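Local structure of transcription termination factor FttA (Pyrococcus horikoshii, 3AF6) at residues P182-R187 with Q208-F213. The protein probably terminates archaeal transcription by cleaving nascent single-stranded RNA, using two zinc ions in a metallo-beta-lactamase and beta-CASP nuclease core. Numbering follows the deposited sequence.
Sequences PEYKSR and QTDESF
Asp210 divides its carboxylate between two donors of the loop 182-187. Tyr184 OH gives a hydrogen bond to Asp210 OD1 at 2.6 Å, on the syn side and 28° out of the carboxylate plane. Asp210 OD2 takes the backbone N of Arg187 at 3.0 Å, a fairly straight bond (159° at the hydrogen) that arrives from above that plane. The aliphatic part of Arg187 lies against the same group, CG to Asp210 OD1 at 3.3 Å, while its guanidinium stays out of contact: NH1 is 4.6 Å from Asp210 OD1. With CG anti to the backbone N (chi1 -180°), the Tyr184 ring reaches across to Glu211, whose CB meets the ring carbon CD2 obliquely at 3.5 Å; the Glu211 carboxylate is salt-bridged to Arg180. Ser186 OG packs 3.9 Å from Thr209 CB, and OD2 of Asp334 is hydrogen-bonded to both hydroxyls. Thr209 OG1 also accepts from the backbone N of Ser212 (2.7 Å) and of Glu211, forming an ST motif and an ST turn between antiparallel strands 204-209 and 213-216. Asp210 directly, and Asp334 through the hydroxyls, thus join the loop after helix 164-178 to the metallo-beta-lactamase beta-hairpin; Asp210's donors are neutral, and Arg187 probably adds only longer-range electrostatics.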
ATOM      1  N   PRO A 182      -0.528 -18.624 -24.908  1.00 50.65           N
ATOM      2  CA  PRO A 182      -0.015 -19.521 -23.866  1.00 50.99           C
ATOM      3  C   PRO A 182       1.321 -19.088 -23.283  1.00 50.54           C
ATOM      4  O   PRO A 182       1.992 -18.238 -23.865  1.00 50.77           O
ATOM      5  CB  PRO A 182       0.069 -20.862 -24.587  1.00 50.23           C
ATOM      6  CG  PRO A 182       0.402 -20.460 -25.980  1.00 49.98           C
ATOM      7  CD  PRO A 182      -0.540 -19.303 -26.215  1.00 50.12           C
ATOM      8  N   GLU A 183       1.699 -19.676 -22.143  1.00 51.26           N
ATOM      9  CA  GLU A 183       2.963 -19.349 -21.482  1.00 53.19           C
ATOM     10  C   GLU A 183       4.022 -19.109 -22.533  1.00 52.23           C
ATOM     11  O   GLU A 183       4.227 -19.927 -23.422  1.00 53.54           O
ATOM     12  CB  GLU A 183       3.414 -20.465 -20.532  1.00 56.60           C
ATOM     13  CG  GLU A 183       2.581 -20.554 -19.254  1.00 64.76           C
ATOM     14  CD  GLU A 183       3.312 -21.253 -18.100  1.00 69.51           C
ATOM     15  OE1 GLU A 183       3.824 -22.383 -18.299  1.00 70.26           O
ATOM     16  OE2 GLU A 183       3.364 -20.669 -16.989  1.00 69.42           O
ATOM     17  N   TYR A 184       4.699 -17.978 -22.416  1.00 50.98           N
ATOM     18  CA  TYR A 184       5.696 -17.586 -23.389  1.00 51.64           C
ATOM     19  C   TYR A 184       7.101 -17.416 -22.826  1.00 51.88           C
ATOM     20  O   TYR A 184       7.281 -16.955 -21.707  1.00 53.25           O
ATOM     21  CB  TYR A 184       5.226 -16.281 -24.037  1.00 51.47           C
ATOM     22  CG  TYR A 184       6.136 -15.718 -25.092  1.00 50.40           C
ATOM     23  CD1 TYR A 184       6.501 -16.481 -26.201  1.00 51.81           C
ATOM     24  CD2 TYR A 184       6.595 -14.404 -25.012  1.00 48.42           C
ATOM     25  CE1 TYR A 184       7.300 -15.940 -27.216  1.00 52.36           C
ATOM     26  CE2 TYR A 184       7.392 -13.854 -26.013  1.00 50.44           C
ATOM     27  CZ  TYR A 184       7.739 -14.626 -27.117  1.00 50.19           C
ATOM     28  OH  TYR A 184       8.500 -14.089 -28.131  1.00 46.61           O
ATOM     29  N   LYS A 185       8.097 -17.794 -23.618  1.00 52.35           N
ATOM     30  CA  LYS A 185       9.488 -17.657 -23.214  1.00 52.68           C
ATOM     31  C   LYS A 185      10.020 -16.442 -23.969  1.00 51.51           C
ATOM     32  O   LYS A 185      10.289 -16.508 -25.170  1.00 50.25           O
ATOM     33  CB  LYS A 185      10.286 -18.910 -23.587  1.00 55.31           C
ATOM     34  CG  LYS A 185      11.732 -18.888 -23.115  1.00 60.46           C
ATOM     35  CD  LYS A 185      12.500 -20.114 -23.607  1.00 65.54           C
ATOM     36  CE  LYS A 185      13.978 -20.044 -23.217  1.00 68.55           C
ATOM     37  NZ  LYS A 185      14.720 -21.318 -23.490  1.00 70.90           N
ATOM     38  N   SER A 186      10.156 -15.338 -23.242  1.00 49.93           N
ATOM     39  CA  SER A 186      10.616 -14.062 -23.779  1.00 49.65           C
ATOM     40  C   SER A 186      11.969 -14.078 -24.502  1.00 49.35           C
ATOM     41  O   SER A 186      12.899 -14.790 -24.102  1.00 48.28           O
ATOM     42  CB  SER A 186      10.679 -13.036 -22.642  1.00 50.84           C
ATOM     43  OG  SER A 186       9.525 -13.095 -21.820  1.00 51.85           O
ATOM     44  N   ARG A 187      12.072 -13.272 -25.558  1.00 47.98           N
ATOM     45  CA  ARG A 187      13.309 -13.157 -26.326  1.00 46.64           C
ATOM     46  C   ARG A 187      14.277 -12.208 -25.621  1.00 45.18           C
ATOM     47  O   ARG A 187      15.495 -12.316 -25.779  1.00 45.35           O
ATOM     48  CB  ARG A 187      13.024 -12.632 -27.733  1.00 49.71           C
ATOM     49  CG  ARG A 187      12.370 -13.637 -28.668  1.00 53.10           C
ATOM     50  CD  ARG A 187      12.175 -13.033 -30.061  1.00 56.97           C
ATOM     51  NE  ARG A 187      12.467 -13.996 -31.123  1.00 61.21           N
ATOM     52  CZ  ARG A 187      11.583 -14.425 -32.023  1.00 63.66           C
ATOM     53  NH1 ARG A 187      10.328 -13.982 -32.006  1.00 62.89           N
ATOM     54  NH2 ARG A 187      11.958 -15.307 -32.942  1.00 63.96           N
ATOM     55  N   GLN A 208      10.169  -4.401 -19.494  1.00 31.76           N
ATOM     56  CA  GLN A 208       9.852  -4.762 -20.873  1.00 34.04           C
ATOM     57  C   GLN A 208      10.339  -6.134 -21.309  1.00 36.24           C
ATOM     58  O   GLN A 208      11.392  -6.615 -20.860  1.00 37.55           O
ATOM     59  CB  GLN A 208      10.489  -3.780 -21.865  1.00 34.97           C
ATOM     60  CG  GLN A 208      10.393  -2.311 -21.543  1.00 37.62           C
ATOM     61  CD  GLN A 208      11.303  -1.495 -22.440  1.00 37.23           C
ATOM     62  OE1 GLN A 208      11.273  -1.627 -23.656  1.00 36.70           O
ATOM     63  NE2 GLN A 208      12.120  -0.645 -21.838  1.00 39.86           N
ATOM     64  N   THR A 209       9.567  -6.732 -22.216  1.00 35.36           N
ATOM     65  CA  THR A 209       9.907  -7.994 -22.871  1.00 34.69           C
ATOM     66  C   THR A 209       9.313  -7.792 -24.268  1.00 34.64           C
ATOM     67  O   THR A 209       8.566  -6.842 -24.487  1.00 33.71           O
ATOM     68  CB  THR A 209       9.242  -9.232 -22.236  1.00 33.59           C
ATOM     69  OG1 THR A 209       7.835  -9.208 -22.506  1.00 37.33           O
ATOM     70  CG2 THR A 209       9.505  -9.280 -20.737  1.00 34.00           C
ATOM     71  N   ASP A 210       9.648  -8.657 -25.214  1.00 34.67           N
ATOM     72  CA  ASP A 210       9.089  -8.532 -26.551  1.00 36.11           C
ATOM     73  C   ASP A 210       7.592  -8.848 -26.543  1.00 36.12           C
ATOM     74  O   ASP A 210       6.903  -8.670 -27.545  1.00 35.24           O
ATOM     75  CB  ASP A 210       9.797  -9.473 -27.531  1.00 37.98           C
ATOM     76  CG  ASP A 210       9.810 -10.929 -27.063  1.00 41.00           C
ATOM     77  OD1 ASP A 210       9.738 -11.825 -27.932  1.00 43.50           O
ATOM     78  OD2 ASP A 210       9.911 -11.191 -25.845  1.00 41.78           O
ATOM     79  N   GLU A 211       7.083  -9.296 -25.403  1.00 35.58           N
ATOM     80  CA  GLU A 211       5.677  -9.646 -25.329  1.00 36.63           C
ATOM     81  C   GLU A 211       4.862  -8.792 -24.383  1.00 36.69           C
ATOM     82  O   GLU A 211       3.652  -8.679 -24.549  1.00 35.38           O
ATOM     83  CB  GLU A 211       5.526 -11.115 -24.913  1.00 37.60           C
ATOM     84  CG  GLU A 211       4.090 -11.650 -24.916  1.00 40.82           C
ATOM     85  CD  GLU A 211       3.394 -11.485 -26.268  1.00 42.93           C
ATOM     86  OE1 GLU A 211       4.100 -11.464 -27.302  1.00 45.21           O
ATOM     87  OE2 GLU A 211       2.144 -11.390 -26.301  1.00 40.75           O
ATOM     88  N   SER A 212       5.509  -8.168 -23.405  1.00 36.73           N
ATOM     89  CA  SER A 212       4.736  -7.421 -22.432  1.00 35.99           C
ATOM     90  C   SER A 212       5.364  -6.181 -21.834  1.00 35.15           C
ATOM     91  O   SER A 212       6.540  -5.888 -22.033  1.00 35.42           O
ATOM     92  CB  SER A 212       4.358  -8.353 -21.280  1.00 37.72           C
ATOM     93  OG  SER A 212       3.882  -9.596 -21.754  1.00 39.39           O
ATOM     94  N   PHE A 213       4.546  -5.484 -21.057  1.00 32.25           N
ATOM     95  CA  PHE A 213       4.958  -4.280 -20.373  1.00 32.92           C
ATOM     96  C   PHE A 213       4.210  -4.158 -19.050  1.00 33.07           C
ATOM     97  O   PHE A 213       2.980  -4.311 -18.989  1.00 32.34           O
ATOM     98  CB  PHE A 213       4.665  -3.050 -21.236  1.00 31.08           C
ATOM     99  CG  PHE A 213       5.527  -2.952 -22.451  1.00 29.83           C
ATOM    100  CD1 PHE A 213       6.883  -2.661 -22.333  1.00 29.05           C
ATOM    101  CD2 PHE A 213       4.983  -3.134 -23.721  1.00 29.70           C
ATOM    102  CE1 PHE A 213       7.693  -2.549 -23.467  1.00 29.06           C
ATOM    103  CE2 PHE A 213       5.778  -3.022 -24.860  1.00 30.92           C
ATOM    104  CZ  PHE A 213       7.141  -2.728 -24.733  1.00 30.16           C
TER